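PDB 2O2G: dienelactone hydrolase from Anabaena variabilis, which belongs to the dienelactone hydrolase family of alpha/beta-hydrolases and probably acts as a hydrolase. Local coordinates for residues 192-197 with 211-216. Sequence-based numbering, arbitrary orientation.
Sequences VIIPRA and AQLASE
Leu-213 packs against Val-192 and Ile-194 in a small, wholly apolar contact between the last helix of an alpha/beta-hydrolase fold, 206-221, and the edge strand 189-194. It illustrates how one leucine of a helix can meet two alternate residues of a strand. Val-192 and Ile-194 turn their CB atoms toward the helix, whereas Ile-193 between them points the other way, to the opposite face of the sheet. A single methyl does the touching on the helix side: Leu-213 CD1 lies 4.0 Å from Ile-194 CD1, with Ile-194 CG1 hardly farther, thus against the outer part of the isoleucine side chain. The side chains of Ile-194 and Leu-213 run past one another in opposite senses. The isoleucine reaches out because CG1 stands anti to its carbonyl carbon (chi1 -64°) and CD1 then continues in an extended chain (chi2 169°). Toward Val-192 the approach is slanted, and CG1 of that residue comes within 4.2 Å of the same Leu-213 CD1. The backbones stay well apart, with 8.9 Å between Val-192 CA and Leu-213 CA, and the side chains span the gap.

Backbone hydrogen bonds to Leu-165 and Val-167 hold Val-192 in the sheet, and Ile-194 is bonded to Val-167 and Gly-169. Ile-194 also touches Ala-209 and Val-210 of the helix, while Ala-211 and Ser-215 pack on helix 51-63. Beyond the strand, a type II turn from Ile-194 to Ala-197 leads toward His-199, which probably belongs to a catalytic triad with Ser-122 and Asp-171.

With no hydrogen bond or salt bridge across it and just 115 Å² buried, this contact rests on dispersion and the exclusion of water, most complete at buried Ile-194, since Val-192 and Leu-213 keep some access to solvent; without directional bonds, no exact geometry is imposed.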
ATOM      1  N   VAL A 192       8.236  10.374   8.627  1.00 20.79           N
ATOM      2  CA  VAL A 192       7.683  11.687   8.779  1.00 20.96           C
ATOM      3  C   VAL A 192       6.417  11.609   9.592  1.00 21.12           C
ATOM      4  O   VAL A 192       5.621  10.673   9.450  1.00 20.23           O
ATOM      5  CB  VAL A 192       7.476  12.414   7.404  1.00 28.22           C
ATOM      6  CG1 VAL A 192       6.476  11.697   6.538  1.00 34.97           C
ATOM      7  CG2 VAL A 192       7.062  13.872   7.629  1.00 30.39           C
ATOM      8  N   ILE A 193       6.220  12.637  10.409  1.00 24.28           N
ATOM      9  CA  ILE A 193       5.118  12.730  11.339  1.00 23.93           C
ATOM     10  C   ILE A 193       4.183  13.873  10.954  1.00 26.02           C
ATOM     11  O   ILE A 193       4.614  15.023  10.746  1.00 23.49           O
ATOM     12  CB  ILE A 193       5.660  12.980  12.764  1.00 22.16           C
ATOM     13  CG1 ILE A 193       6.689  11.889  13.149  1.00 26.64           C
ATOM     14  CG2 ILE A 193       4.543  13.007  13.744  1.00 21.03           C
ATOM     15  CD1 ILE A 193       7.214  12.032  14.548  1.00 30.91           C
ATOM     16  N   ILE A 194       2.887  13.574  10.904  1.00 25.42           N
ATOM     17  CA  ILE A 194       1.910  14.630  10.599  1.00 25.17           C
ATOM     18  C   ILE A 194       1.424  15.119  11.957  1.00 23.13           C
ATOM     19  O   ILE A 194       0.847  14.346  12.741  1.00 22.22           O
ATOM     20  CB  ILE A 194       0.799  14.160   9.666  1.00 25.60           C
ATOM     21  CG1 ILE A 194       1.412  13.784   8.298  1.00 29.73           C
ATOM     22  CG2 ILE A 194      -0.259  15.235   9.516  1.00 26.36           C
ATOM     23  CD1 ILE A 194       0.470  13.078   7.386  1.00 30.55           C
ATOM     24  N   PRO A 195       1.720  16.385  12.273  1.00 23.87           N
ATOM     25  CA  PRO A 195       1.378  16.832  13.616  1.00 24.28           C
ATOM     26  C   PRO A 195      -0.106  16.801  13.926  1.00 26.14           C
ATOM     27  O   PRO A 195      -0.923  17.090  13.064  1.00 25.90           O
ATOM     28  CB  PRO A 195       1.885  18.266  13.658  1.00 26.09           C
ATOM     29  CG  PRO A 195       2.040  18.687  12.237  1.00 23.20           C
ATOM     30  CD  PRO A 195       2.378  17.454  11.495  1.00 24.67           C
ATOM     31  N   ARG A 196      -0.423  16.416  15.159  1.00 26.40           N
ATOM     32  CA  ARG A 196      -1.797  16.417  15.657  1.00 26.85           C
ATOM     33  C   ARG A 196      -2.779  15.658  14.777  1.00 24.45           C
ATOM     34  O   ARG A 196      -3.885  16.115  14.542  1.00 24.73           O
ATOM     35  CB  ARG A 196      -2.277  17.856  15.845  1.00 27.34           C
ATOM     36  CG  ARG A 196      -1.406  18.693  16.772  1.00 30.09           C
ATOM     37  CD  ARG A 196      -1.951  20.102  16.943  1.00 31.78           C
ATOM     38  NE  ARG A 196      -2.186  20.765  15.654  1.00 40.85           N
ATOM     39  CZ  ARG A 196      -1.242  21.233  14.822  1.00 44.64           C
ATOM     40  NH1 ARG A 196       0.058  21.096  15.074  1.00 44.91           N
ATOM     41  NH2 ARG A 196      -1.604  21.827  13.690  1.00 51.10           N
ATOM     42  N   ALA A 197      -2.336  14.516  14.254  1.00 25.11           N
ATOM     43  CA  ALA A 197      -3.171  13.608  13.493  1.00 25.38           C
ATOM     44  C   ALA A 197      -3.229  12.316  14.314  1.00 26.36           C
ATOM     45  O   ALA A 197      -2.220  11.918  14.908  1.00 23.75           O
ATOM     46  CB  ALA A 197      -2.567  13.334  12.127  1.00 24.53           C
ATOM     47  N   ALA A 211      -1.530  12.051   1.442  1.00 26.04           N
ATOM     48  CA  ALA A 211      -1.552  11.910  -0.015  1.00 23.48           C
ATOM     49  C   ALA A 211      -0.471  12.735  -0.705  1.00 24.06           C
ATOM     50  O   ALA A 211       0.177  12.269  -1.689  1.00 20.93           O
ATOM     51  CB  ALA A 211      -2.854  12.312  -0.518  1.00 23.98           C
ATOM     52  N   GLN A 212      -0.280  13.957  -0.207  1.00 22.12           N
ATOM     53  CA  GLN A 212       0.714  14.820  -0.796  1.00 25.67           C
ATOM     54  C   GLN A 212       2.121  14.182  -0.612  1.00 24.70           C
ATOM     55  O   GLN A 212       2.906  14.116  -1.543  1.00 25.42           O
ATOM     56  CB  GLN A 212       0.651  16.241  -0.221  1.00 23.60           C
ATOM     57  CG  GLN A 212      -0.601  17.120  -0.599  1.00 32.59           C
ATOM     58  CD  GLN A 212      -0.672  18.430   0.222  1.00 33.15           C
ATOM     59  OE1 GLN A 212      -0.499  18.421   1.454  1.00 45.90           O
ATOM     60  NE2 GLN A 212      -0.967  19.541  -0.447  1.00 43.84           N
ATOM     61  N   LEU A 213       2.429  13.743   0.593  1.00 26.39           N
ATOM     62  CA  LEU A 213       3.716  13.093   0.884  1.00 26.24           C
ATOM     63  C   LEU A 213       3.928  11.829   0.090  1.00 28.53           C
ATOM     64  O   LEU A 213       5.044  11.563  -0.369  1.00 28.22           O
ATOM     65  CB  LEU A 213       3.806  12.771   2.387  1.00 27.65           C
ATOM     66  CG  LEU A 213       3.866  14.023   3.274  1.00 28.46           C
ATOM     67  CD1 LEU A 213       3.379  13.756   4.692  1.00 26.42           C
ATOM     68  CD2 LEU A 213       5.272  14.577   3.252  1.00 31.12           C
ATOM     69  N   ALA A 214       2.862  11.041  -0.054  1.00 27.49           N
ATOM     70  CA  ALA A 214       2.926   9.817  -0.823  1.00 27.18           C
ATOM     71  C   ALA A 214       3.156  10.145  -2.307  1.00 26.07           C
ATOM     72  O   ALA A 214       4.014   9.546  -2.937  1.00 27.49           O
ATOM     73  CB  ALA A 214       1.636   8.969  -0.617  1.00 29.44           C
ATOM     74  N   SER A 215       2.422  11.100  -2.858  1.00 27.05           N
ATOM     75  CA  SER A 215       2.627  11.509  -4.227  1.00 28.82           C
ATOM     76  C   SER A 215       4.088  11.920  -4.506  1.00 27.98           C
ATOM     77  O   SER A 215       4.691  11.441  -5.467  1.00 25.59           O
ATOM     78  CB  SER A 215       1.710  12.659  -4.599  1.00 29.02           C
ATOM     79  OG  SER A 215       1.888  12.988  -5.947  1.00 34.72           O
ATOM     80  N   GLU A 216       4.651  12.794  -3.679  1.00 27.82           N
ATOM     81  CA  GLU A 216       6.063  13.221  -3.831  1.00 27.76           C
ATOM     82  C   GLU A 216       7.009  12.028  -3.869  1.00 26.40           C
ATOM     83  O   GLU A 216       7.935  11.956  -4.693  1.00 25.16           O
ATOM     84  CB  GLU A 216       6.485  14.155  -2.674  1.00 24.46           C
ATOM     85  CG  GLU A 216       5.905  15.526  -2.895  1.00 32.21           C
ATOM     86  CD  GLU A 216       6.018  16.435  -1.705  1.00 29.08           C
ATOM     87  OE1 GLU A 216       6.132  15.933  -0.568  1.00 28.27           O
ATOM     88  OE2 GLU A 216       5.968  17.666  -1.936  1.00 30.78           O
TER